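Local coordinates for protein L-lysine 6-monooxygenase involved in desferrioxamine biosynthesis (Erwinia amylovora CFBP1430, PDB 5O8P) that acts as an FAD-dependent, NADPH-using monooxygenase, probably N-hydroxylating cadaverine on the pathway to the siderophore desferrioxamine, at residues S162-P166 with V177-E181; K192-L198 with T333-A339; N223-P229 with N298-E304. All coordinates share one frame; numbering follows the deposited sequence.

Contact 1. Residues S162-P166 with V177-E181; sequences SAWSP and VHSSE
The imidazole of H178 meets S162-P166 in two ways, with a face turned to A163 and an edge turned to W164 and S165. The methyl of A163 stands over one face of the ring, its CB 3.7 Å from the centroid of the H178 ring and 16° off the ring normal, which meets the definition of a CH-pi contact. It is displaced toward the rim, so its nearest ring atom is CE1 of H178, at 3.5 Å from A163 CB. Near the plane of the same ring lies the carbonyl of W164. H178 NE2 donates to W164 O over 3.3 Å, but the N-H...O angle of 128° makes this bond weak, and G341 O is a second partner of NE2. Beside it at the edge, S165 OG comes within 3.7 Å of H178 CD2.

The opposite nitrogen is held from within its own segment. S180 N donates to H178 ND1 at 3.2 Å, tilted from the ring plane, and S180 OG is hydrogen-bonded to ND1 at 2.6 Å. With CG anti to the backbone N of H178 (chi1 -170°), the ring extends across to the other segment while ND1 still meets S180 in the 3-10 segment 179-180.

Strand 162-163 pairs with 342-343, whereas 177-178 is an outermost strand of the parallel NADP-domain sheet, so the imidazole bridges two separate sheets. The chemistry is consistent with a ring held in one rotation: ND1 accepts from S180 N, which would put the proton on NE2, where it is shared between G341 O and, weakly, W164 O, and the A163 methyl packs on a face between these polar ends.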
loop_
_atom_site.group_PDB
_atom_site.type_symbol
_atom_site.label_atom_id
_atom_site.label_comp_id
_atom_site.label_asym_id
_atom_site.label_seq_id
_atom_site.Cartn_x
_atom_site.Cartn_y
_atom_site.Cartn_z
ATOM N N SER B 162 -26.333 12.694 21.506
ATOM C CA SER B 162 -25.607 13.303 22.615
ATOM C C SER B 162 -24.584 12.326 23.184
ATOM O O SER B 162 -24.751 11.105 23.082
ATOM C CB SER B 162 -26.594 13.729 23.702
ATOM O OG SER B 162 -27.536 14.669 23.210
ATOM N N ALA B 163 -23.520 12.873 23.779
ATOM C CA ALA B 163 -22.468 12.073 24.413
ATOM C C ALA B 163 -23.093 11.172 25.474
ATOM O O ALA B 163 -24.038 11.577 26.155
ATOM C CB ALA B 163 -21.432 12.972 25.051
ATOM N N TRP B 164 -22.572 9.954 25.589
ATOM C CA TRP B 164 -23.105 8.948 26.496
ATOM C C TRP B 164 -21.995 8.289 27.293
ATOM O O TRP B 164 -20.969 7.910 26.722
ATOM C CB TRP B 164 -23.834 7.876 25.705
ATOM C CG TRP B 164 -24.437 6.797 26.554
ATOM C CD1 TRP B 164 -25.670 6.799 27.131
ATOM C CD2 TRP B 164 -23.825 5.557 26.917
ATOM N NE1 TRP B 164 -25.870 5.635 27.824
ATOM C CE2 TRP B 164 -24.752 4.853 27.716
ATOM C CE3 TRP B 164 -22.575 4.975 26.655
ATOM C CZ2 TRP B 164 -24.476 3.590 28.253
ATOM C CZ3 TRP B 164 -22.302 3.713 27.182
ATOM C CH2 TRP B 164 -23.253 3.035 27.974
ATOM N N SER B 165 -22.225 8.143 28.601
ATOM C CA SER B 165 -21.351 7.392 29.502
ATOM C C SER B 165 -22.196 6.368 30.259
ATOM O O SER B 165 -23.392 6.597 30.442
ATOM C CB SER B 165 -20.670 8.333 30.488
ATOM O OG SER B 165 -20.011 9.384 29.807
ATOM N N PRO B 166 -21.588 5.245 30.715
ATOM C CA PRO B 166 -22.351 4.215 31.436
ATOM C C PRO B 166 -23.102 4.757 32.645
ATOM O O PRO B 166 -22.646 5.719 33.263
ATOM C CB PRO B 166 -21.268 3.218 31.879
ATOM C CG PRO B 166 -20.165 3.399 30.901
ATOM C CD PRO B 166 -20.169 4.861 30.588
ATOM N N VAL B 177 -13.221 12.199 31.761
ATOM C CA VAL B 177 -13.356 13.003 30.550
ATOM C C VAL B 177 -13.988 12.146 29.458
ATOM O O VAL B 177 -13.462 11.081 29.157
ATOM C CB VAL B 177 -11.955 13.423 30.064
ATOM C CG1 VAL B 177 -12.018 14.120 28.710
ATOM C CG2 VAL B 177 -11.257 14.296 31.083
ATOM N N HIS B 178 -15.089 12.598 28.867
ATOM C CA HIS B 178 -15.655 11.926 27.699
ATOM C C HIS B 178 -14.772 12.239 26.482
ATOM O O HIS B 178 -14.079 13.281 26.459
ATOM C CB HIS B 178 -17.085 12.398 27.457
ATOM C CG HIS B 178 -17.827 11.596 26.442
ATOM N ND1 HIS B 178 -17.813 11.900 25.099
ATOM C CD2 HIS B 178 -18.610 10.501 26.570
ATOM C CE1 HIS B 178 -18.550 11.024 24.439
ATOM N NE2 HIS B 178 -19.051 10.168 25.310
ATOM N N SER B 179 -14.779 11.353 25.483
ATOM C CA SER B 179 -13.932 11.559 24.311
ATOM C C SER B 179 -14.128 12.950 23.703
ATOM O O SER B 179 -13.174 13.621 23.337
ATOM C CB SER B 179 -14.208 10.492 23.263
ATOM O OG SER B 179 -15.552 10.556 22.821
ATOM N N SER B 180 -15.388 13.384 23.627
ATOM C CA SER B 180 -15.772 14.711 23.118
ATOM C C SER B 180 -15.108 15.904 23.804
ATOM O O SER B 180 -15.021 16.970 23.204
ATOM C CB SER B 180 -17.281 14.879 23.218
ATOM O OG SER B 180 -17.733 14.467 24.482
ATOM N N GLU B 181 -14.673 15.736 25.055
ATOM C CA GLU B 181 -13.977 16.783 25.786
ATOM C C GLU B 181 -12.465 16.507 25.901
ATOM O O GLU B 181 -11.789 17.060 26.792
ATOM C CB GLU B 181 -14.578 16.867 27.182
ATOM C CG GLU B 181 -16.096 16.956 27.256
ATOM C CD GLU B 181 -16.586 16.845 28.708
ATOM O OE1 GLU B 181 -16.352 17.787 29.515
ATOM O OE2 GLU B 181 -17.186 15.798 29.057
#

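Contact 2. Residues K192-L198 with T333-A339; sequences KRSITVL and TEGLVMA
G335 O is gripped by two donors, T196 N from the neighbouring strand at 3.1 Å and T333 OG1 from its own segment at 2.7 Å. The T196 amide approaches from above the carbonyl plane, whereas the T333 hydroxyl lies in it. T196 OG1 in turn donates to T333 OG1 over 2.8 Å, giving a directed relay of two hydroxyls that ends on G335 O. A chi1 of -165° sets the T333 hydroxyl opposite the residue's own amide nitrogen and brings it to T196, where strand 327-333 gives way to 335-338.

E334 turns back over the start of the other segment. R193 N donates almost straight (171°) to E334 OE1 at 3.0 Å, from above the carboxylate plane. R193 NH1 forms a salt bridge with E334 OE2 at 3.2 Å through the syn lone pair, the guanidinium and carboxylate planes standing 77° apart. E334 N is taken by S194 OG at 2.9 Å.

Beyond this end, strands 194-198 and 335-338 run parallel with alternating backbone bonds. I195, V197 and V337 share the face covered by helix 202-213. On the other face L198 CD1 lies 4.1 Å from L336 CD1, and strand 315-322 packs on L336 through F316. Strand 194-198 leads to G199 and G201, probably a Rossmann-type glycine-rich turn; S200 and S203 beside it bind NADP(+), which is absent from this chain.

Chemically, the contact is polar where the strands begin and apolar farther on: the buried T196 and T333 hydroxyls have partners, and the charge of E334 is probably offset by R193 at the more exposed end.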
loop_
_atom_site.group_PDB
_atom_site.type_symbol
_atom_site.label_atom_id
_atom_site.label_comp_id
_atom_site.label_asym_id
_atom_site.label_seq_id
_atom_site.Cartn_x
_atom_site.Cartn_y
_atom_site.Cartn_z
ATOM N N LYS B 192 -1.060 13.156 34.905
ATOM C CA LYS B 192 -1.385 12.069 35.826
ATOM C C LYS B 192 -0.425 10.886 35.694
ATOM O O LYS B 192 0.310 10.766 34.710
ATOM C CB LYS B 192 -2.833 11.610 35.638
ATOM C CG LYS B 192 -3.852 12.734 35.773
ATOM C CD LYS B 192 -5.268 12.200 35.819
ATOM C CE LYS B 192 -6.315 13.305 35.816
ATOM N NZ LYS B 192 -6.392 14.094 37.082
ATOM N N ARG B 193 -0.417 10.044 36.728
ATOM C CA ARG B 193 0.443 8.859 36.776
ATOM C C ARG B 193 -0.072 7.734 35.890
ATOM O O ARG B 193 0.722 6.947 35.392
ATOM C CB ARG B 193 0.584 8.324 38.206
ATOM C CG ARG B 193 1.651 9.004 39.043
ATOM C CD ARG B 193 1.826 8.280 40.376
ATOM N NE ARG B 193 2.468 9.117 41.393
ATOM C CZ ARG B 193 1.888 10.131 42.045
ATOM N NH1 ARG B 193 0.621 10.487 41.805
ATOM N NH2 ARG B 193 2.592 10.810 42.948
ATOM N N SER B 194 -1.395 7.640 35.742
ATOM C CA SER B 194 -2.035 6.591 34.945
ATOM C C SER B 194 -3.268 7.134 34.229
ATOM O O SER B 194 -3.999 7.950 34.787
ATOM C CB SER B 194 -2.425 5.401 35.828
ATOM O OG SER B 194 -3.232 5.814 36.916
ATOM N N ILE B 195 -3.472 6.687 32.991
ATOM C CA ILE B 195 -4.643 7.049 32.188
ATOM C C ILE B 195 -5.254 5.760 31.677
ATOM O O ILE B 195 -4.523 4.840 31.318
ATOM C CB ILE B 195 -4.260 7.920 30.969
ATOM C CG1 ILE B 195 -3.497 9.175 31.413
ATOM C CG2 ILE B 195 -5.495 8.278 30.139
ATOM C CD1 ILE B 195 -2.869 9.943 30.268
ATOM N N THR B 196 -6.579 5.695 31.629
ATOM C CA THR B 196 -7.274 4.524 31.103
ATOM C C THR B 196 -8.338 4.939 30.103
ATOM O O THR B 196 -9.297 5.609 30.448
ATOM C CB THR B 196 -7.921 3.703 32.231
ATOM O OG1 THR B 196 -6.897 3.211 33.104
ATOM C CG2 THR B 196 -8.730 2.518 31.669
ATOM N N VAL B 197 -8.169 4.525 28.857
ATOM C CA VAL B 197 -9.203 4.707 27.858
ATOM C C VAL B 197 -10.188 3.543 27.949
ATOM O O VAL B 197 -9.807 2.388 27.844
ATOM C CB VAL B 197 -8.613 4.810 26.446
ATOM C CG1 VAL B 197 -9.719 5.016 25.428
ATOM C CG2 VAL B 197 -7.610 5.954 26.383
ATOM N N LEU B 198 -11.456 3.867 28.136
ATOM C CA LEU B 198 -12.504 2.886 28.291
ATOM C C LEU B 198 -13.436 3.005 27.073
ATOM O O LEU B 198 -13.984 4.068 26.820
ATOM C CB LEU B 198 -13.211 3.155 29.611
ATOM C CG LEU B 198 -13.882 1.952 30.261
ATOM C CD1 LEU B 198 -13.843 2.091 31.770
ATOM C CD2 LEU B 198 -15.315 1.794 29.765
ATOM N N THR B 333 -6.931 3.519 38.214
ATOM C CA THR B 333 -6.446 4.563 37.310
ATOM C C THR B 333 -6.734 5.961 37.887
ATOM O O THR B 333 -7.734 6.154 38.590
ATOM C CB THR B 333 -7.052 4.398 35.893
ATOM O OG1 THR B 333 -6.328 5.199 34.943
ATOM C CG2 THR B 333 -8.538 4.756 35.861
ATOM N N GLU B 334 -5.854 6.920 37.604
ATOM C CA GLU B 334 -6.067 8.298 38.032
ATOM C C GLU B 334 -6.934 8.977 37.001
ATOM O O GLU B 334 -8.038 9.429 37.313
ATOM C CB GLU B 334 -4.746 9.048 38.204
ATOM C CG GLU B 334 -3.876 8.479 39.313
ATOM C CD GLU B 334 -2.695 9.370 39.685
ATOM O OE1 GLU B 334 -2.415 10.354 38.956
ATOM O OE2 GLU B 334 -2.028 9.066 40.706
ATOM N N GLY B 335 -6.428 9.026 35.771
ATOM C CA GLY B 335 -7.149 9.593 34.624
ATOM C C GLY B 335 -8.024 8.539 33.993
ATOM O O GLY B 335 -7.658 7.368 33.944
ATOM N N LEU B 336 -9.183 8.955 33.507
ATOM C CA LEU B 336 -10.139 8.058 32.887
ATOM C C LEU B 336 -10.760 8.768 31.694
ATOM O O LEU B 336 -11.413 9.779 31.852
ATOM C CB LEU B 336 -11.205 7.670 33.900
ATOM C CG LEU B 336 -12.344 6.770 33.436
ATOM C CD1 LEU B 336 -11.788 5.478 32.880
ATOM C CD2 LEU B 336 -13.290 6.475 34.590
ATOM N N VAL B 337 -10.513 8.256 30.493
ATOM C CA VAL B 337 -11.142 8.772 29.288
ATOM C C VAL B 337 -12.275 7.828 28.933
ATOM O O VAL B 337 -12.041 6.672 28.619
ATOM C CB VAL B 337 -10.150 8.873 28.126
ATOM C CG1 VAL B 337 -10.869 9.254 26.843
ATOM C CG2 VAL B 337 -9.070 9.886 28.442
ATOM N N MET B 338 -13.498 8.332 28.992
ATOM C CA MET B 338 -14.686 7.557 28.675
ATOM C C MET B 338 -15.044 7.744 27.184
ATOM O O MET B 338 -15.790 8.649 26.809
ATOM C CB MET B 338 -15.816 8.004 29.600
ATOM C CG MET B 338 -16.907 6.980 29.779
ATOM S SD MET B 338 -16.451 5.703 30.959
ATOM C CE MET B 338 -16.565 6.614 32.499
ATOM N N ALA B 339 -14.480 6.889 26.333
ATOM C CA ALA B 339 -14.729 6.915 24.881
ATOM C C ALA B 339 -15.854 5.951 24.532
ATOM O O ALA B 339 -15.698 5.043 23.718
ATOM C CB ALA B 339 -13.452 6.564 24.123
#

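Contact 3. Residues N223-P229 with N298-E304; sequences NWITRAP and NLFTHSE
In the Rossmann-like NADP(H) domain, strands 221-225 and 297-300 are parallel neighbours at one side of the five-stranded sheet, and the loops after them, at R227-P229 and H302, also meet. Within the strands the backbone bonds run from W224 N to N298 O and from F300 N to W224 O, both 2.9 Å. The pairing outlasts the strands, since S303 N donates to T226 O at 2.9 Å and H302 N to A228 O at 2.9 Å. H302 has a left-handed backbone conformation, which marks the break between strands 297-300 and 303-311.

The side chains of N223 and N298 lie side by side. N298 ND2, with its acceptor in its amide plane, donates to N223 OD1 at 2.8 Å, but arrives above the carbonyl plane of N223; the two amides are turned 45° apart. I225 and F300 point to the same face, where R331 packs on both. On the other face W224 and L299 meet helix 202-213, and W224 NE1 is hydrogen-bonded to G199 O. The second subunit reaches the outer edge, with F424 of that chain packing on L299.

T226 OG1 accepts from A228 N, forming an ST turn that leads the chain past R227, an NADP(+)-binding residue, here with no NADP(+) in this chain. R227 NH1 forms a salt bridge with E304 OE2 at 2.9 Å through the anti lone pair, its guanidinium nearly perpendicular to the carboxylate (87°). At the far end P229 CA sits over one face of the H302 imidazole, 3.5 Å from the ring centroid and 18° off the normal, a CH-pi contact.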
loop_
_atom_site.group_PDB
_atom_site.type_symbol
_atom_site.label_atom_id
_atom_site.label_comp_id
_atom_site.label_asym_id
_atom_site.label_seq_id
_atom_site.Cartn_x
_atom_site.Cartn_y
_atom_site.Cartn_z
ATOM N N ASN B 223 -3.623 2.594 29.816
ATOM C CA ASN B 223 -4.459 1.405 29.754
ATOM C C ASN B 223 -5.588 1.574 28.755
ATOM O O ASN B 223 -5.941 2.695 28.391
ATOM C CB ASN B 223 -4.999 1.100 31.141
ATOM C CG ASN B 223 -3.887 0.933 32.159
ATOM O OD1 ASN B 223 -2.845 0.358 31.856
ATOM N ND2 ASN B 223 -4.093 1.446 33.350
ATOM N N TRP B 224 -6.109 0.447 28.277
ATOM C CA TRP B 224 -7.242 0.421 27.363
ATOM C C TRP B 224 -8.099 -0.770 27.726
ATOM O O TRP B 224 -7.649 -1.905 27.640
ATOM C CB TRP B 224 -6.762 0.284 25.926
ATOM C CG TRP B 224 -7.781 0.580 24.852
ATOM C CD1 TRP B 224 -9.120 0.814 25.009
ATOM C CD2 TRP B 224 -7.534 0.614 23.447
ATOM N NE1 TRP B 224 -9.702 1.048 23.799
ATOM C CE2 TRP B 224 -8.759 0.921 22.817
ATOM C CE3 TRP B 224 -6.396 0.421 22.659
ATOM C CZ2 TRP B 224 -8.885 1.040 21.428
ATOM C CZ3 TRP B 224 -6.510 0.531 21.275
ATOM C CH2 TRP B 224 -7.753 0.847 20.674
ATOM N N ILE B 225 -9.329 -0.516 28.145
ATOM C CA ILE B 225 -10.251 -1.579 28.525
ATOM C C ILE B 225 -11.460 -1.440 27.636
ATOM O O ILE B 225 -11.913 -0.341 27.418
ATOM C CB ILE B 225 -10.655 -1.451 29.999
ATOM C CG1 ILE B 225 -9.406 -1.600 30.877
ATOM C CG2 ILE B 225 -11.744 -2.472 30.355
ATOM C CD1 ILE B 225 -9.647 -1.362 32.354
ATOM N N THR B 226 -11.969 -2.555 27.116
ATOM C CA THR B 226 -13.161 -2.537 26.258
ATOM C C THR B 226 -14.090 -3.706 26.561
ATOM O O THR B 226 -13.634 -4.775 26.966
ATOM C CB THR B 226 -12.801 -2.527 24.750
ATOM O OG1 THR B 226 -13.995 -2.675 23.984
ATOM C CG2 THR B 226 -11.829 -3.665 24.387
ATOM N N ARG B 227 -15.393 -3.483 26.384
ATOM C CA ARG B 227 -16.385 -4.561 26.480
ATOM C C ARG B 227 -16.338 -5.455 25.236
ATOM O O ARG B 227 -16.679 -6.640 25.308
ATOM C CB ARG B 227 -17.811 -4.014 26.666
ATOM C CG ARG B 227 -18.843 -5.089 27.004
ATOM C CD ARG B 227 -20.167 -4.908 26.248
ATOM N NE ARG B 227 -20.896 -3.743 26.739
ATOM C CZ ARG B 227 -21.765 -3.744 27.757
ATOM N NH1 ARG B 227 -22.048 -4.859 28.433
ATOM N NH2 ARG B 227 -22.360 -2.606 28.109
ATOM N N ALA B 228 -15.916 -4.881 24.106
ATOM C CA ALA B 228 -15.811 -5.603 22.842
ATOM C C ALA B 228 -14.943 -6.851 22.979
ATOM O O ALA B 228 -13.971 -6.846 23.739
ATOM C CB ALA B 228 -15.237 -4.693 21.761
ATOM N N PRO B 229 -15.288 -7.922 22.236
ATOM C CA PRO B 229 -14.506 -9.170 22.304
ATOM C C PRO B 229 -13.063 -9.039 21.775
ATOM O O PRO B 229 -12.171 -9.732 22.251
ATOM C CB PRO B 229 -15.335 -10.139 21.440
ATOM C CG PRO B 229 -16.057 -9.256 20.474
ATOM C CD PRO B 229 -16.395 -8.025 21.260
ATOM N N ASN B 298 -1.589 -1.722 29.665
ATOM C CA ASN B 298 -2.459 -2.873 29.839
ATOM C C ASN B 298 -3.616 -2.716 28.879
ATOM O O ASN B 298 -4.083 -1.604 28.654
ATOM C CB ASN B 298 -2.966 -2.944 31.273
ATOM C CG ASN B 298 -1.840 -3.008 32.272
ATOM O OD1 ASN B 298 -1.188 -4.042 32.432
ATOM N ND2 ASN B 298 -1.571 -1.887 32.916
ATOM N N LEU B 299 -4.044 -3.825 28.288
ATOM C CA LEU B 299 -5.120 -3.830 27.320
ATOM C C LEU B 299 -6.008 -5.011 27.645
ATOM O O LEU B 299 -5.560 -6.144 27.544
ATOM C CB LEU B 299 -4.565 -3.945 25.900
ATOM C CG LEU B 299 -3.823 -2.712 25.359
ATOM C CD1 LEU B 299 -2.398 -2.607 25.867
ATOM C CD2 LEU B 299 -3.805 -2.725 23.837
ATOM N N PHE B 300 -7.243 -4.747 28.061
ATOM C CA PHE B 300 -8.219 -5.804 28.341
ATOM C C PHE B 300 -9.374 -5.792 27.344
ATOM O O PHE B 300 -9.688 -4.761 26.764
ATOM C CB PHE B 300 -8.755 -5.639 29.751
ATOM C CG PHE B 300 -7.724 -5.864 30.812
ATOM C CD1 PHE B 300 -6.930 -4.816 31.262
ATOM C CD2 PHE B 300 -7.535 -7.123 31.353
ATOM C CE1 PHE B 300 -5.973 -5.010 32.245
ATOM C CE2 PHE B 300 -6.579 -7.331 32.339
ATOM C CZ PHE B 300 -5.801 -6.264 32.788
ATOM N N THR B 301 -9.991 -6.953 27.149
ATOM C CA THR B 301 -11.132 -7.106 26.239
ATOM C C THR B 301 -12.225 -7.858 26.972
ATOM O O THR B 301 -12.037 -8.242 28.121
ATOM C CB THR B 301 -10.728 -7.878 24.970
ATOM O OG1 THR B 301 -9.916 -8.998 25.334
ATOM C CG2 THR B 301 -9.952 -6.979 24.017
ATOM N N HIS B 302 -13.379 -8.035 26.330
ATOM C CA HIS B 302 -14.530 -8.726 26.929
ATOM C C HIS B 302 -15.006 -8.146 28.272
ATOM O O HIS B 302 -15.785 -8.791 28.972
ATOM C CB HIS B 302 -14.219 -10.226 27.119
ATOM C CG HIS B 302 -14.100 -10.988 25.838
ATOM N ND1 HIS B 302 -15.199 -11.379 25.102
ATOM C CD2 HIS B 302 -13.016 -11.459 25.177
ATOM C CE1 HIS B 302 -14.794 -12.048 24.037
ATOM N NE2 HIS B 302 -13.475 -12.107 24.057
ATOM N N SER B 303 -14.581 -6.930 28.616
ATOM C CA SER B 303 -14.695 -6.431 29.990
ATOM C C SER B 303 -15.772 -5.358 30.144
ATOM O O SER B 303 -15.605 -4.231 29.680
ATOM C CB SER B 303 -13.347 -5.893 30.453
ATOM O OG SER B 303 -12.478 -6.965 30.745
ATOM N N GLU B 304 -16.876 -5.727 30.792
ATOM C CA GLU B 304 -17.952 -4.796 31.089
ATOM C C GLU B 304 -17.631 -4.076 32.386
ATOM O O GLU B 304 -17.224 -4.707 33.356
ATOM C CB GLU B 304 -19.283 -5.532 31.248
ATOM C CG GLU B 304 -20.467 -4.594 31.467
ATOM C CD GLU B 304 -21.703 -5.303 31.982
ATOM O OE1 GLU B 304 -21.723 -5.672 33.184
ATOM O OE2 GLU B 304 -22.661 -5.463 31.192
#

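How the contacts relate
All three contacts reach one parallel sheet, ordered 177-178, 335-338, 194-198, 221-225, 297-300. Contact 1 joins contact 2 through probable hydrogen bonds from V177 N to L336 O (3.0 Å) and from M338 N to V177 O (2.8 Å). Contact 2 continues into contact 3 through probable hydrogen bonds from N223 N to I195 O (2.8 Å) and from V197 N to N223 O (2.9 Å). Contacts 1 and 3 do not touch, but the side chains of W164 and the NADP(+)-binding R227 are about 6 Å apart. Nearest side-chain distances to FAD grow along the series: about 7 Å from S180, 10 Å from A339 and 14 Å from W224.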